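PDB 3HX9: protein Rv3592 from Mycobacterium tuberculosis, which probably breaks down heme by oxidative cleavage of its porphyrin ring to mycobilin, releasing the iron, and works as a homodimer. Local coordinates for residues A[4-9]-A[52-57]. Residues are numbered along the deposited sequence; the frame is centred on the assembly and turned at random.
Sequences VKINAI and FVVTHW. With HEM (protoporphyrin IX containing Fe), chain E.
Two donors of Thr55 grip the carbonyl oxygen of Lys5. The backbone N of Thr55 reaches Lys5 O at 2.9 Å from above the carbonyl plane, while its hydroxyl OG1 sits 2.8 Å from Lys5 O, in that plane and on a lone pair. OG1 can do this because chi1 of 72° sets it in the crowded position between backbone N and carbonyl carbon. While it donates to Lys5 O, the hydroxyl accepts from the indole: Trp57 NE1 lies 2.9 Å from Thr55 OG1, which is nearly in the ring plane. The bond helps to set the turn of the Trp57 ring, which also meets Trp66, the predicted transition-state stabiliser. Strands 4-9 and 52-57 are neighbours in the middle of the antiparallel sheet; each subunit has a ferredoxin-like fold, and two pair their sheets into the dimeric alpha-beta barrel of the antibiotic biosynthesis monooxygenase family. Asn7 and Val53 form the next hydrogen-bonded pair. Their face lines the heme pocket through van der Waals contacts: Val53 and the Thr55 methyl offer apolar groups to the porphyrin, and the Asn7 amide, CG anti to its backbone N, brings OD1 within 3.2 Å of HEM CHD. The face of Ile6, Ala8 and Phe52 is largely apolar and partly meets the second subunit. Ile6 CG2 packs on Phe52 CG at 3.7 Å, Ala8, merely a methyl, lets the same ring come close, and Phe52 packs against Phe52 and Phe92 of the second subunit.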
# COMPACT_ATOMS: atom_id res chain seq x y z
N VAL A 4 -5.13 4.60 -5.43
CA VAL A 4 -5.08 3.41 -4.57
C VAL A 4 -6.14 3.60 -3.50
O VAL A 4 -6.26 4.68 -2.91
CB VAL A 4 -3.67 3.32 -3.88
CG1 VAL A 4 -3.72 2.19 -2.88
CG2 VAL A 4 -2.64 2.90 -4.87
N LYS A 5 -6.97 2.58 -3.33
CA LYS A 5 -7.99 2.57 -2.29
C LYS A 5 -7.71 1.38 -1.39
O LYS A 5 -7.76 0.24 -1.83
CB LYS A 5 -9.34 2.43 -2.95
CG LYS A 5 -9.63 3.53 -4.06
CD LYS A 5 -9.73 4.98 -3.39
CE LYS A 5 -10.28 6.10 -4.33
NZ LYS A 5 -10.04 5.59 -5.58
N ILE A 6 -7.42 1.63 -0.11
CA ILE A 6 -7.01 0.53 0.73
C ILE A 6 -8.14 0.34 1.75
O ILE A 6 -8.48 1.35 2.42
CB ILE A 6 -5.74 0.94 1.53
CG1 ILE A 6 -4.60 1.33 0.57
CG2 ILE A 6 -5.31 -0.26 2.52
CD1 ILE A 6 -3.20 1.39 1.19
N ASN A 7 -8.68 -0.86 1.85
CA ASN A 7 -9.56 -1.16 3.00
C ASN A 7 -8.69 -1.69 4.09
O ASN A 7 -8.13 -2.77 3.93
CB ASN A 7 -10.71 -2.08 2.63
CG ASN A 7 -11.89 -1.92 3.59
OD1 ASN A 7 -12.49 -2.92 3.96
ND2 ASN A 7 -12.21 -0.71 3.95
N ALA A 8 -8.60 -0.96 5.22
CA ALA A 8 -7.76 -1.42 6.31
C ALA A 8 -8.69 -2.07 7.30
O ALA A 8 -9.45 -1.37 7.98
CB ALA A 8 -6.90 -0.25 6.95
N ILE A 9 -8.64 -3.39 7.39
CA ILE A 9 -9.70 -4.19 8.06
C ILE A 9 -9.18 -4.78 9.36
O ILE A 9 -8.04 -5.25 9.46
CB ILE A 9 -10.29 -5.24 7.16
CG1 ILE A 9 -9.19 -6.12 6.55
CG2 ILE A 9 -11.04 -4.52 6.11
CD1 ILE A 9 -9.74 -7.31 5.74
N PHE A 52 -4.33 -5.04 5.16
CA PHE A 52 -4.59 -3.98 4.15
C PHE A 52 -5.01 -4.64 2.88
O PHE A 52 -4.29 -5.50 2.38
CB PHE A 52 -3.32 -3.15 3.82
CG PHE A 52 -3.02 -2.02 4.77
CD1 PHE A 52 -3.68 -1.92 6.01
CD2 PHE A 52 -2.10 -1.04 4.43
CE1 PHE A 52 -3.39 -0.87 6.86
CE2 PHE A 52 -1.80 0.02 5.28
CZ PHE A 52 -2.45 0.06 6.54
N VAL A 53 -6.18 -4.26 2.36
CA VAL A 53 -6.69 -4.76 1.12
C VAL A 53 -6.43 -3.61 0.15
O VAL A 53 -7.12 -2.61 0.18
CB VAL A 53 -8.19 -5.06 1.22
CG1 VAL A 53 -8.74 -5.59 -0.12
CG2 VAL A 53 -8.34 -6.20 2.32
N VAL A 54 -5.35 -3.74 -0.60
CA VAL A 54 -4.80 -2.62 -1.41
C VAL A 54 -5.34 -2.75 -2.82
O VAL A 54 -4.92 -3.66 -3.57
CB VAL A 54 -3.28 -2.66 -1.42
CG1 VAL A 54 -2.70 -1.47 -2.26
CG2 VAL A 54 -2.74 -2.63 -0.01
N THR A 55 -6.26 -1.87 -3.18
CA THR A 55 -6.86 -2.01 -4.52
C THR A 55 -6.40 -0.84 -5.38
O THR A 55 -6.15 0.27 -4.90
CB THR A 55 -8.40 -2.03 -4.50
OG1 THR A 55 -8.93 -0.70 -4.21
CG2 THR A 55 -8.89 -3.02 -3.46
N HIS A 56 -6.27 -1.13 -6.69
CA HIS A 56 -5.71 -0.13 -7.64
C HIS A 56 -6.71 0.14 -8.76
O HIS A 56 -7.33 -0.80 -9.28
CB HIS A 56 -4.48 -0.80 -8.28
CG HIS A 56 -3.40 -1.07 -7.28
ND1 HIS A 56 -3.29 -2.24 -6.56
CD2 HIS A 56 -2.41 -0.26 -6.85
CE1 HIS A 56 -2.23 -2.16 -5.76
NE2 HIS A 56 -1.66 -0.98 -5.94
N TRP A 57 -6.91 1.42 -9.07
CA TRP A 57 -7.90 1.81 -10.07
C TRP A 57 -7.29 2.86 -10.98
O TRP A 57 -6.45 3.63 -10.59
CB TRP A 57 -9.14 2.37 -9.43
CG TRP A 57 -9.78 1.41 -8.47
CD1 TRP A 57 -9.39 1.14 -7.16
CD2 TRP A 57 -10.85 0.52 -8.77
NE1 TRP A 57 -10.16 0.12 -6.67
CE2 TRP A 57 -11.11 -0.25 -7.60
CE3 TRP A 57 -11.66 0.33 -9.89
CZ2 TRP A 57 -12.11 -1.26 -7.57
CZ3 TRP A 57 -12.65 -0.66 -9.89
CH2 TRP A 57 -12.89 -1.43 -8.70
CHA HEM E . -15.50 -7.18 3.91
CHB HEM E . -13.52 -9.01 -0.14
CHC HEM E . -12.30 -4.50 -1.51
CHD HEM E . -15.05 -2.72 2.07
C1A HEM E . -15.00 -8.04 2.95
C2A HEM E . -14.98 -9.48 3.10
C3A HEM E . -14.46 -9.98 1.98
C4A HEM E . -14.09 -8.91 1.13
CMA HEM E . -14.17 -11.45 1.64
CAA HEM E . -15.51 -10.24 4.35
CBA HEM E . -14.39 -10.31 5.40
CGA HEM E . -14.72 -11.08 6.67
O1A HEM E . -14.70 -10.46 7.71
O2A HEM E . -14.99 -12.28 6.64
C1B HEM E . -13.02 -7.93 -0.83
C2B HEM E . -12.25 -8.05 -2.05
C3B HEM E . -11.89 -6.79 -2.43
C4B HEM E . -12.42 -5.86 -1.45
CMB HEM E . -11.91 -9.35 -2.80
CAB HEM E . -11.02 -6.49 -3.65
CBB HEM E . -11.09 -5.35 -4.33
C1C HEM E . -12.96 -3.64 -0.67
C2C HEM E . -12.84 -2.20 -0.71
C3C HEM E . -13.59 -1.78 0.33
C4C HEM E . -14.20 -2.87 0.99
CMC HEM E . -11.92 -1.34 -1.60
CAC HEM E . -13.79 -0.33 0.74
CBC HEM E . -14.34 0.47 -0.18
C1D HEM E . -15.41 -3.74 2.90
C2D HEM E . -16.10 -3.54 4.14
C3D HEM E . -16.24 -4.93 4.73
C4D HEM E . -15.60 -5.83 3.78
CMD HEM E . -16.58 -2.16 4.68
CAD HEM E . -16.90 -5.29 6.07
CBD HEM E . -15.75 -5.20 7.09
CGD HEM E . -16.35 -5.31 8.50
O1D HEM E . -17.47 -5.81 8.64
O2D HEM E . -15.79 -4.82 9.51
NA HEM E . -14.43 -7.70 1.72
NB HEM E . -13.12 -6.61 -0.51
NC HEM E . -13.81 -4.03 0.35
ND HEM E . -15.09 -5.08 2.76
FE HEM E . -13.86 -5.86 1.29